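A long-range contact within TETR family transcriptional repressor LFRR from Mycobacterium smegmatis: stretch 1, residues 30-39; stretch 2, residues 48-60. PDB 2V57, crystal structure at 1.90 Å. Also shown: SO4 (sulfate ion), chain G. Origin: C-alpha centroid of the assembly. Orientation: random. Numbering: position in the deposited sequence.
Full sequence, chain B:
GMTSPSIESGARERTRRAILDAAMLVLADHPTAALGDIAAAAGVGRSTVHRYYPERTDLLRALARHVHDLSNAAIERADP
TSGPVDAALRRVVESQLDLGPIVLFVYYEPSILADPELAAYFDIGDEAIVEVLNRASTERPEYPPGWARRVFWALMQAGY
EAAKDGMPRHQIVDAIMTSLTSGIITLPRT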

# COMPACT_ATOMS: atom_id res chain seq x y z
N HIS B 30 11.00 -1.48 11.96
CA HIS B 30 11.57 -0.19 12.32
C HIS B 30 11.85 0.56 11.02
O HIS B 30 12.99 0.68 10.59
N PRO B 31 10.79 1.08 10.38
CA PRO B 31 10.90 1.67 9.03
C PRO B 31 11.84 2.87 8.94
O PRO B 31 12.33 3.17 7.84
N THR B 32 12.10 3.53 10.06
CA THR B 32 13.00 4.68 10.05
C THR B 32 14.42 4.34 10.50
O THR B 32 15.22 5.24 10.71
N ALA B 33 14.72 3.05 10.67
CA ALA B 33 16.06 2.63 11.13
C ALA B 33 17.19 3.20 10.27
O ALA B 33 17.17 3.11 9.05
N ALA B 34 18.21 3.74 10.93
CA ALA B 34 19.38 4.26 10.25
C ALA B 34 20.22 3.16 9.58
O ALA B 34 20.20 2.00 9.99
N LEU B 35 20.97 3.56 8.56
CA LEU B 35 21.85 2.63 7.86
C LEU B 35 22.81 1.94 8.84
O LEU B 35 23.10 0.75 8.71
N GLY B 36 23.30 2.68 9.83
CA GLY B 36 24.21 2.14 10.83
C GLY B 36 23.57 1.09 11.70
O GLY B 36 24.21 0.14 12.16
N ASP B 37 22.28 1.24 11.94
CA ASP B 37 21.55 0.27 12.74
C ASP B 37 21.39 -1.01 11.93
O ASP B 37 21.50 -2.12 12.46
N ILE B 38 21.15 -0.86 10.63
CA ILE B 38 21.10 -2.03 9.75
C ILE B 38 22.47 -2.71 9.69
O ILE B 38 22.56 -3.95 9.67
N ALA B 39 23.53 -1.91 9.68
CA ALA B 39 24.88 -2.46 9.66
C ALA B 39 25.09 -3.39 10.86
O ALA B 39 25.54 -4.54 10.73
N THR B 48 31.97 -0.29 6.64
CA THR B 48 31.81 -1.33 5.63
C THR B 48 30.52 -1.16 4.84
O THR B 48 30.51 -1.28 3.62
N VAL B 49 29.42 -0.87 5.53
CA VAL B 49 28.14 -0.74 4.84
C VAL B 49 28.20 0.37 3.78
O VAL B 49 27.60 0.27 2.71
N HIS B 50 28.95 1.43 4.07
CA HIS B 50 29.03 2.55 3.14
C HIS B 50 29.82 2.24 1.87
O HIS B 50 29.64 2.90 0.84
N ARG B 51 30.67 1.22 1.92
CA ARG B 51 31.35 0.75 0.71
C ARG B 51 30.41 -0.06 -0.17
O ARG B 51 30.72 -0.33 -1.34
N TYR B 52 29.28 -0.47 0.39
CA TYR B 52 28.25 -1.16 -0.39
C TYR B 52 27.11 -0.22 -0.78
O TYR B 52 26.65 -0.21 -1.94
N TYR B 53 26.65 0.56 0.19
CA TYR B 53 25.59 1.54 -0.04
C TYR B 53 26.00 2.86 0.61
O TYR B 53 25.96 2.99 1.83
N PRO B 54 26.43 3.85 -0.21
CA PRO B 54 27.00 5.09 0.33
C PRO B 54 25.98 5.89 1.14
O PRO B 54 26.36 6.58 2.08
N GLU B 55 24.71 5.81 0.76
CA GLU B 55 23.65 6.50 1.46
C GLU B 55 22.49 5.54 1.70
O GLU B 55 22.33 4.55 0.99
N ARG B 56 21.69 5.84 2.71
CA ARG B 56 20.57 5.01 3.08
C ARG B 56 19.65 4.75 1.88
O ARG B 56 19.17 3.63 1.67
N THR B 57 19.39 5.81 1.12
CA THR B 57 18.50 5.70 -0.04
C THR B 57 19.00 4.66 -1.06
O THR B 57 18.19 4.02 -1.73
N ASP B 58 20.32 4.48 -1.15
CA ASP B 58 20.90 3.48 -2.06
C ASP B 58 20.56 2.07 -1.57
O ASP B 58 20.35 1.15 -2.38
N LEU B 59 20.54 1.89 -0.25
CA LEU B 59 20.19 0.59 0.32
C LEU B 59 18.72 0.31 0.07
O LEU B 59 18.34 -0.81 -0.28
N LEU B 60 17.89 1.35 0.19
CA LEU B 60 16.45 1.20 0.02
C LEU B 60 16.11 0.74 -1.40
O LEU B 60 15.26 -0.13 -1.58

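The centre of this contact is Leu35, in the first turn of helix 35-39. Its CA-to-CB bond points toward the second stretch, which covers 134 Å² of the residue, the largest such area on either stretch. With chi1 at -172° (t) and chi2 at 54° (p), the side chain extends into a hole formed by Val49, His50, Arg56 and Leu59, so a single knob bridges helix 48-52 and helix 56-60. The backbone is close enough to allow this: the CA atoms of Leu35 and Arg56 are 5.5 Å apart.

The two methyl groups of Leu35 have different surroundings. CD1 of Leu35 lies 3.5 Å from CG1 of Val49 and 3.3 Å from CD2 of Leu59, an entirely apolar setting. CD2 of Leu35 meets more mixed surfaces, lying 3.5 Å from NE2 of His50, 3.5 Å from the carbonyl O of Tyr53 and 3.9 Å from the backbone N of Arg56. The His50 ring is oblique to this methyl; its CA-to-CB bond runs sideways, but with chi1 at -74° (m) the end of the side chain comes nearer to stretch 1.

Further along the first helix, Ile38 and Ala39 also point toward the second stretch. Ile38 adopts m for chi1 (-66°) and t for chi2 (173°), which places its CD1 3.5 Å from CD2 of Leu59. Leu59, itself pointing inward with chi1 t and chi2 p, thus uses the same methyl against both Leu35 and Ile38. Ala39 brings its CB to 3.2 Å from CG2 of Val49, a tight approach consistent with a CA separation of 6.1 Å between these two residues. Val49, with chi1 at 175° (t), therefore presents CG1 to Leu35 and CG2 to Ala39. The axes of helices 35-39 and 48-52 approach to 10.2 Å at an angle of 111°.

The polar edge belongs to Arg56. Its CA-to-CB bond points sideways, yet chi1 to chi3 are all t, and this extended chain carries the guanidinium back along stretch 1, beyond the start of its helix. Arg56 NE donates to O of Ala33 at 2.8 Å with an N-H...acceptor angle of 150°. Arg56 NH2 donates to the same Ala33 O at 2.9 Å (140°) and to O of Pro31 at 3.0 Å (136°). Both carbonyls lie at the guanidinium edge, near its plane, where its N-H groups can reach them. The backbone acceptors come from a type I turn spanning His30 to Ala33, closed by a hydrogen bond from Ala33 N to His30 O (2.9 Å). The side chains of Pro31 and Thr32 point away, leaving main-chain atoms to make the closest contacts with Arg56.

Tyr53 starts toward stretch 1, but its ring leads away (chi1 -51°, m). Its OH donates a hydrogen bond to O2 of the sulfate at 2.6 Å; the ion, probably from the crystallisation liquor, is not a bridge between the stretches.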

# COMPACT_ATOMS: atom_id res chain seq x y z
CB HIS B 30 12.86 -0.39 13.12
CG HIS B 30 12.64 -1.03 14.46
ND1 HIS B 30 12.80 -2.39 14.67
CD2 HIS B 30 12.26 -0.51 15.65
CE1 HIS B 30 12.54 -2.67 15.93
NE2 HIS B 30 12.21 -1.55 16.55
CB PRO B 31 9.47 2.10 8.70
CG PRO B 31 8.59 1.38 9.69
CD PRO B 31 9.42 1.17 10.92
CB THR B 32 12.47 5.83 10.94
OG1 THR B 32 12.30 5.37 12.28
CG2 THR B 32 11.14 6.34 10.42
CB ALA B 33 16.16 1.10 11.18
CB ALA B 34 20.25 5.06 11.23
CB LEU B 35 22.61 3.37 6.76
CG LEU B 35 23.46 2.56 5.78
CD1 LEU B 35 22.62 1.47 5.13
CD2 LEU B 35 24.01 3.48 4.73
CB ASP B 37 20.20 0.84 13.14
CG ASP B 37 19.46 -0.06 14.07
OD1 ASP B 37 18.84 -1.02 13.58
OD2 ASP B 37 19.51 0.19 15.30
CB ILE B 38 20.62 -1.63 8.34
CG1 ILE B 38 19.16 -1.17 8.42
CG2 ILE B 38 20.76 -2.79 7.37
CD1 ILE B 38 18.63 -0.61 7.11
CB ALA B 39 25.91 -1.34 9.69
CB THR B 48 31.85 -2.72 6.28
OG1 THR B 48 33.13 -2.88 6.91
CG2 THR B 48 31.67 -3.80 5.23
CB VAL B 49 26.96 -0.52 5.82
CG1 VAL B 49 25.68 -0.26 5.06
CG2 VAL B 49 26.78 -1.73 6.68
CB HIS B 50 29.56 3.81 3.84
CG HIS B 50 28.55 4.45 4.74
ND1 HIS B 50 28.82 4.78 6.05
CD2 HIS B 50 27.25 4.77 4.54
CE1 HIS B 50 27.74 5.31 6.61
NE2 HIS B 50 26.77 5.31 5.71
CB ARG B 51 32.57 -0.11 1.07
CG ARG B 51 33.72 0.67 1.67
CD ARG B 51 34.92 -0.23 1.94
NE ARG B 51 34.57 -1.38 2.78
CZ ARG B 51 35.45 -2.10 3.46
NH1 ARG B 51 36.74 -1.80 3.41
NH2 ARG B 51 35.04 -3.13 4.19
CB TYR B 52 27.71 -2.37 0.39
CG TYR B 52 28.70 -3.51 0.48
CD1 TYR B 52 28.46 -4.72 -0.17
CD2 TYR B 52 29.87 -3.37 1.20
CE1 TYR B 52 29.38 -5.76 -0.08
CE2 TYR B 52 30.79 -4.39 1.28
CZ TYR B 52 30.54 -5.58 0.64
OH TYR B 52 31.47 -6.60 0.74
CB TYR B 53 24.27 1.01 0.54
CG TYR B 53 23.98 -0.39 0.04
CD1 TYR B 53 23.43 -0.58 -1.22
CD2 TYR B 53 24.28 -1.53 0.81
CE1 TYR B 53 23.19 -1.84 -1.72
CE2 TYR B 53 24.02 -2.81 0.33
CZ TYR B 53 23.47 -2.95 -0.95
OH TYR B 53 23.19 -4.19 -1.49
CB PRO B 54 27.41 5.88 -0.93
CG PRO B 54 27.57 4.85 -1.99
CD PRO B 54 26.55 3.77 -1.68
CB GLU B 55 23.17 7.72 0.65
CG GLU B 55 24.20 8.85 0.64
CD GLU B 55 23.68 10.12 0.01
OE1 GLU B 55 23.96 11.21 0.56
OE2 GLU B 55 22.99 10.04 -1.03
CB ARG B 56 19.77 5.69 4.19
CG ARG B 56 18.72 4.83 4.82
CD ARG B 56 18.21 5.52 6.09
NE ARG B 56 17.23 4.72 6.80
CZ ARG B 56 15.94 4.67 6.48
NH1 ARG B 56 15.49 5.37 5.45
NH2 ARG B 56 15.11 3.92 7.19
CB THR B 57 18.24 7.09 -0.72
OG1 THR B 57 17.00 7.05 -1.43
CG2 THR B 57 19.38 7.46 -1.68
CB ASP B 58 22.42 3.60 -2.15
CG ASP B 58 22.88 4.97 -2.65
OD1 ASP B 58 22.30 5.48 -3.63
OD2 ASP B 58 23.83 5.53 -2.06
CB LEU B 59 20.53 0.51 1.81
CG LEU B 59 20.00 -0.73 2.54
CD1 LEU B 59 20.55 -2.02 1.93
CD2 LEU B 59 20.35 -0.67 4.01
CB LEU B 60 15.74 2.53 0.35
CG LEU B 60 15.13 2.71 1.75
CD1 LEU B 60 15.92 2.01 2.86
CD2 LEU B 60 14.88 4.20 2.08
S SO4 G . 22.79 -3.94 -5.24
O1 SO4 G . 21.50 -3.80 -5.89
O2 SO4 G . 22.69 -4.71 -4.02
O3 SO4 G . 23.76 -4.61 -6.13
O4 SO4 G . 23.26 -2.59 -4.92